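Serine-rich secreted cell wall anchored (LPXTG-motif ) protein (Lactobacillus reuteri ATCC 53608, PDB 5NXK) probably acts as a surface adhesin, a beta-solenoid anchored to the bacterial cell wall that helps this gut microbe attach to its host. Local coordinates at residues Ile62-Ile76 with Phe89-Lys103. Numbering follows the deposited sequence.
Sequences ILNNRGGSAKIDLTI and FVNMSSNGVDTVTYK
Backbone bonds join strand 71-76 to strand 97-102 in parallel: from Ile-72 N to Val-97 O (2.9 Å) through to Lys-103 N and Ile-76 O, six of them bind the strands. In the loops that link the strands of each coil, Asn-65 N donates to Ser-94 OG (3.1 Å). That hydroxyl in turn donates to Asp-98 OD1 (2.7 Å), while Ser-94 N reaches Asp-98 OD2, each oxygen using its syn lone pair. The buried carboxylate is thus gripped at both oxygens, and a salt bridge from Lys-122 on the next coil probably keeps it ionised. Asn-95, with CG beside its backbone N (chi1 -80°), brings ND2 to Arg-66 O (3.0 Å), the acceptor lying in the amide plane. Gly-96 fits where a side chain would strike Gly-68 O, and a water accepts from Val-97 N and donates to Gly-68 O and Ala-70 O.

Inside, Leu-63 slides past Asp-98 in the opposite direction, its CG meeting Val-90 CG1 at 4.0 Å. Branched Val-90 also turns CG2 tip to tip against Leu-74 CD2 (4.1 Å). Farther along, Ile-76 CD1 reaches both Phe-89 CE2 (3.8 Å) and Tyr-102 CE1. On the outer face Thr-75 OG1 packs against Thr-101 CB; threonine suits a partly exposed strand, being beta-branched and polar. Two successive solenoid coils therefore stack through backbone bonds and an aliphatic, aromatic interior, with serine, aspartate and water satisfying polar groups where the chain turns.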
# COMPACT_ATOMS: atom_id res chain seq x y z
N ILE A 62 8.98 -11.67 3.42
CA ILE A 62 9.79 -11.06 2.38
C ILE A 62 9.70 -11.85 1.08
O ILE A 62 10.13 -12.99 1.03
CB ILE A 62 11.26 -10.96 2.79
CG1 ILE A 62 11.38 -10.32 4.18
CG2 ILE A 62 12.07 -10.23 1.71
CD1 ILE A 62 12.80 -10.18 4.67
N LEU A 63 9.16 -11.23 0.04
CA LEU A 63 9.13 -11.80 -1.31
C LEU A 63 10.47 -11.43 -1.93
O LEU A 63 10.83 -10.26 -1.98
CB LEU A 63 7.96 -11.25 -2.12
CG LEU A 63 6.58 -11.28 -1.44
CD1 LEU A 63 5.48 -10.77 -2.38
CD2 LEU A 63 6.25 -12.68 -0.92
N ASN A 64 11.23 -12.42 -2.38
CA ASN A 64 12.59 -12.13 -2.82
C ASN A 64 13.10 -13.04 -3.94
O ASN A 64 14.26 -13.46 -3.91
CB ASN A 64 13.52 -12.21 -1.60
CG ASN A 64 14.74 -11.30 -1.74
OD1 ASN A 64 14.92 -10.62 -2.75
ND2 ASN A 64 15.56 -11.27 -0.70
N ASN A 65 12.25 -13.33 -4.92
CA ASN A 65 12.71 -14.07 -6.10
C ASN A 65 13.84 -13.31 -6.78
O ASN A 65 13.80 -12.08 -6.88
CB ASN A 65 11.56 -14.31 -7.08
CG ASN A 65 10.71 -15.49 -6.69
OD1 ASN A 65 11.18 -16.39 -6.00
ND2 ASN A 65 9.45 -15.51 -7.12
N ARG A 66 14.83 -14.05 -7.25
CA ARG A 66 15.99 -13.41 -7.87
C ARG A 66 15.78 -13.31 -9.37
O ARG A 66 16.30 -12.39 -10.02
CB ARG A 66 17.26 -14.19 -7.52
CG ARG A 66 18.56 -13.54 -7.95
CD ARG A 66 19.66 -14.56 -8.07
NE ARG A 66 20.57 -14.29 -9.19
CZ ARG A 66 20.34 -14.59 -10.47
NH1 ARG A 66 19.18 -15.11 -10.80
NH2 ARG A 66 21.23 -14.27 -11.41
N GLY A 67 15.00 -14.24 -9.91
CA GLY A 67 14.71 -14.30 -11.33
C GLY A 67 13.62 -13.33 -11.76
O GLY A 67 12.55 -13.27 -11.16
N GLY A 68 13.89 -12.59 -12.83
CA GLY A 68 12.95 -11.65 -13.42
C GLY A 68 11.61 -12.20 -13.88
O GLY A 68 10.63 -11.47 -13.94
N SER A 69 11.55 -13.48 -14.23
CA SER A 69 10.29 -13.99 -14.78
C SER A 69 9.42 -14.76 -13.79
O SER A 69 8.32 -15.19 -14.13
CB SER A 69 10.60 -14.86 -16.00
OG SER A 69 11.36 -15.99 -15.61
N ALA A 70 9.91 -14.95 -12.57
CA ALA A 70 9.11 -15.59 -11.54
C ALA A 70 8.09 -14.60 -10.99
O ALA A 70 8.41 -13.42 -10.80
CB ALA A 70 10.00 -16.12 -10.42
N LYS A 71 6.88 -15.08 -10.73
CA LYS A 71 5.79 -14.25 -10.23
C LYS A 71 5.24 -14.78 -8.91
O LYS A 71 4.89 -15.95 -8.81
CB LYS A 71 4.67 -14.19 -11.28
CG LYS A 71 3.35 -13.61 -10.81
CD LYS A 71 2.40 -13.48 -12.01
CE LYS A 71 0.96 -13.20 -11.59
NZ LYS A 71 0.85 -12.02 -10.71
N ILE A 72 5.16 -13.92 -7.89
CA ILE A 72 4.50 -14.32 -6.64
C ILE A 72 3.19 -13.60 -6.44
O ILE A 72 3.14 -12.37 -6.45
CB ILE A 72 5.38 -14.06 -5.39
CG1 ILE A 72 6.57 -15.01 -5.35
CG2 ILE A 72 4.57 -14.26 -4.11
CD1 ILE A 72 7.63 -14.56 -4.37
N ASP A 73 2.13 -14.37 -6.27
CA ASP A 73 0.83 -13.84 -5.93
C ASP A 73 0.52 -14.28 -4.49
O ASP A 73 0.41 -15.48 -4.23
CB ASP A 73 -0.22 -14.33 -6.91
CG ASP A 73 -1.43 -13.41 -6.98
OD1 ASP A 73 -2.23 -13.40 -6.03
OD2 ASP A 73 -1.57 -12.69 -8.00
N LEU A 74 0.46 -13.33 -3.56
CA LEU A 74 0.21 -13.62 -2.14
C LEU A 74 -1.10 -13.00 -1.72
O LEU A 74 -1.27 -11.79 -1.83
CB LEU A 74 1.35 -13.10 -1.26
CG LEU A 74 1.14 -13.18 0.26
CD1 LEU A 74 1.00 -14.63 0.73
CD2 LEU A 74 2.29 -12.50 0.98
N THR A 75 -2.04 -13.82 -1.25
CA THR A 75 -3.31 -13.32 -0.74
C THR A 75 -3.44 -13.61 0.76
O THR A 75 -3.16 -14.72 1.20
CB THR A 75 -4.48 -13.96 -1.52
OG1 THR A 75 -4.41 -13.54 -2.89
CG2 THR A 75 -5.81 -13.53 -0.98
N ILE A 76 -3.82 -12.60 1.55
CA ILE A 76 -4.14 -12.80 2.96
C ILE A 76 -5.58 -12.37 3.20
O ILE A 76 -5.98 -11.27 2.81
CB ILE A 76 -3.19 -12.00 3.87
CG1 ILE A 76 -1.73 -12.38 3.58
CG2 ILE A 76 -3.54 -12.25 5.33
CD1 ILE A 76 -0.71 -11.68 4.46
N PHE A 89 4.78 -5.39 6.66
CA PHE A 89 4.44 -6.78 6.94
C PHE A 89 4.85 -7.62 5.77
O PHE A 89 5.46 -8.68 5.95
CB PHE A 89 2.94 -6.98 7.20
CG PHE A 89 2.61 -8.39 7.61
CD1 PHE A 89 2.80 -8.82 8.93
CD2 PHE A 89 2.12 -9.31 6.69
CE1 PHE A 89 2.51 -10.13 9.31
CE2 PHE A 89 1.83 -10.62 7.06
CZ PHE A 89 2.02 -11.03 8.37
N VAL A 90 4.51 -7.16 4.57
CA VAL A 90 5.06 -7.74 3.36
C VAL A 90 6.03 -6.78 2.69
O VAL A 90 5.76 -5.58 2.49
CB VAL A 90 3.99 -8.13 2.33
CG1 VAL A 90 4.65 -8.95 1.21
CG2 VAL A 90 2.88 -8.94 2.99
N ASN A 91 7.18 -7.35 2.36
CA ASN A 91 8.27 -6.67 1.68
C ASN A 91 8.37 -7.29 0.31
O ASN A 91 8.82 -8.42 0.17
CB ASN A 91 9.57 -6.82 2.48
CG ASN A 91 10.79 -6.29 1.74
OD1 ASN A 91 10.73 -5.95 0.56
ND2 ASN A 91 11.92 -6.21 2.45
N MET A 92 7.95 -6.54 -0.70
CA MET A 92 7.83 -7.00 -2.07
C MET A 92 9.16 -6.75 -2.76
O MET A 92 9.32 -5.76 -3.48
CB MET A 92 6.69 -6.25 -2.77
CG MET A 92 5.35 -6.45 -2.06
SD MET A 92 3.98 -5.43 -2.69
CE MET A 92 3.65 -6.28 -4.22
N SER A 93 10.12 -7.63 -2.51
CA SER A 93 11.49 -7.41 -2.96
C SER A 93 11.94 -8.35 -4.09
O SER A 93 13.14 -8.50 -4.31
CB SER A 93 12.45 -7.54 -1.77
OG SER A 93 12.54 -6.32 -1.06
N SER A 94 11.01 -9.00 -4.79
CA SER A 94 11.43 -9.81 -5.94
C SER A 94 11.96 -8.94 -7.06
O SER A 94 11.58 -7.78 -7.18
CB SER A 94 10.29 -10.66 -6.47
OG SER A 94 9.77 -11.49 -5.45
N ASN A 95 12.83 -9.50 -7.88
CA ASN A 95 13.26 -8.79 -9.08
C ASN A 95 12.14 -8.76 -10.13
O ASN A 95 12.09 -7.84 -10.95
CB ASN A 95 14.56 -9.39 -9.62
CG ASN A 95 15.78 -8.89 -8.84
OD1 ASN A 95 15.79 -7.75 -8.36
ND2 ASN A 95 16.78 -9.75 -8.70
N GLY A 96 11.25 -9.73 -10.08
CA GLY A 96 10.13 -9.79 -11.01
C GLY A 96 8.83 -9.31 -10.40
O GLY A 96 8.82 -8.42 -9.54
N VAL A 97 7.72 -9.92 -10.81
CA VAL A 97 6.39 -9.49 -10.40
C VAL A 97 5.97 -10.03 -9.03
O VAL A 97 6.01 -11.25 -8.79
CB VAL A 97 5.33 -9.93 -11.46
CG1 VAL A 97 3.92 -9.60 -10.98
CG2 VAL A 97 5.62 -9.28 -12.81
N ASP A 98 5.58 -9.12 -8.14
CA ASP A 98 4.95 -9.44 -6.85
C ASP A 98 3.58 -8.78 -6.81
O ASP A 98 3.45 -7.58 -7.09
CB ASP A 98 5.74 -8.92 -5.65
CG ASP A 98 7.08 -9.59 -5.48
OD1 ASP A 98 7.17 -10.81 -5.69
OD2 ASP A 98 8.04 -8.87 -5.14
N THR A 99 2.57 -9.55 -6.44
CA THR A 99 1.23 -9.04 -6.25
C THR A 99 0.75 -9.48 -4.87
O THR A 99 0.83 -10.65 -4.54
CB THR A 99 0.29 -9.55 -7.34
OG1 THR A 99 0.77 -9.09 -8.62
CG2 THR A 99 -1.13 -9.04 -7.12
N VAL A 100 0.30 -8.52 -4.05
CA VAL A 100 -0.20 -8.79 -2.72
C VAL A 100 -1.67 -8.36 -2.66
O VAL A 100 -2.05 -7.26 -3.12
CB VAL A 100 0.60 -8.04 -1.62
CG1 VAL A 100 -0.04 -8.23 -0.25
CG2 VAL A 100 2.08 -8.49 -1.62
N THR A 101 -2.50 -9.22 -2.11
CA THR A 101 -3.91 -8.93 -1.96
C THR A 101 -4.31 -9.07 -0.50
O THR A 101 -4.08 -10.11 0.11
CB THR A 101 -4.76 -9.87 -2.83
OG1 THR A 101 -4.44 -9.65 -4.20
CG2 THR A 101 -6.26 -9.62 -2.62
N TYR A 102 -4.86 -8.00 0.06
CA TYR A 102 -5.43 -8.03 1.40
C TYR A 102 -6.94 -8.04 1.27
O TYR A 102 -7.52 -7.11 0.72
CB TYR A 102 -5.02 -6.81 2.23
CG TYR A 102 -3.62 -6.81 2.81
CD1 TYR A 102 -2.76 -7.89 2.65
CD2 TYR A 102 -3.17 -5.71 3.53
CE1 TYR A 102 -1.47 -7.88 3.20
CE2 TYR A 102 -1.90 -5.68 4.08
CZ TYR A 102 -1.06 -6.77 3.91
OH TYR A 102 0.20 -6.71 4.46
N LYS A 103 -7.59 -9.08 1.77
CA LYS A 103 -9.04 -9.12 1.74
C LYS A 103 -9.61 -9.25 3.15
O LYS A 103 -9.24 -10.16 3.89
CB LYS A 103 -9.52 -10.26 0.85
CG LYS A 103 -11.03 -10.46 0.87
CD LYS A 103 -11.44 -11.62 -0.04
CE LYS A 103 -12.96 -11.81 -0.08
NZ LYS A 103 -13.35 -12.73 -1.21
O HOH W 1 8.32 -12.83 -7.83
O HOH W 2 10.92 -12.39 -9.48
O HOH W 3 7.90 -11.84 -13.01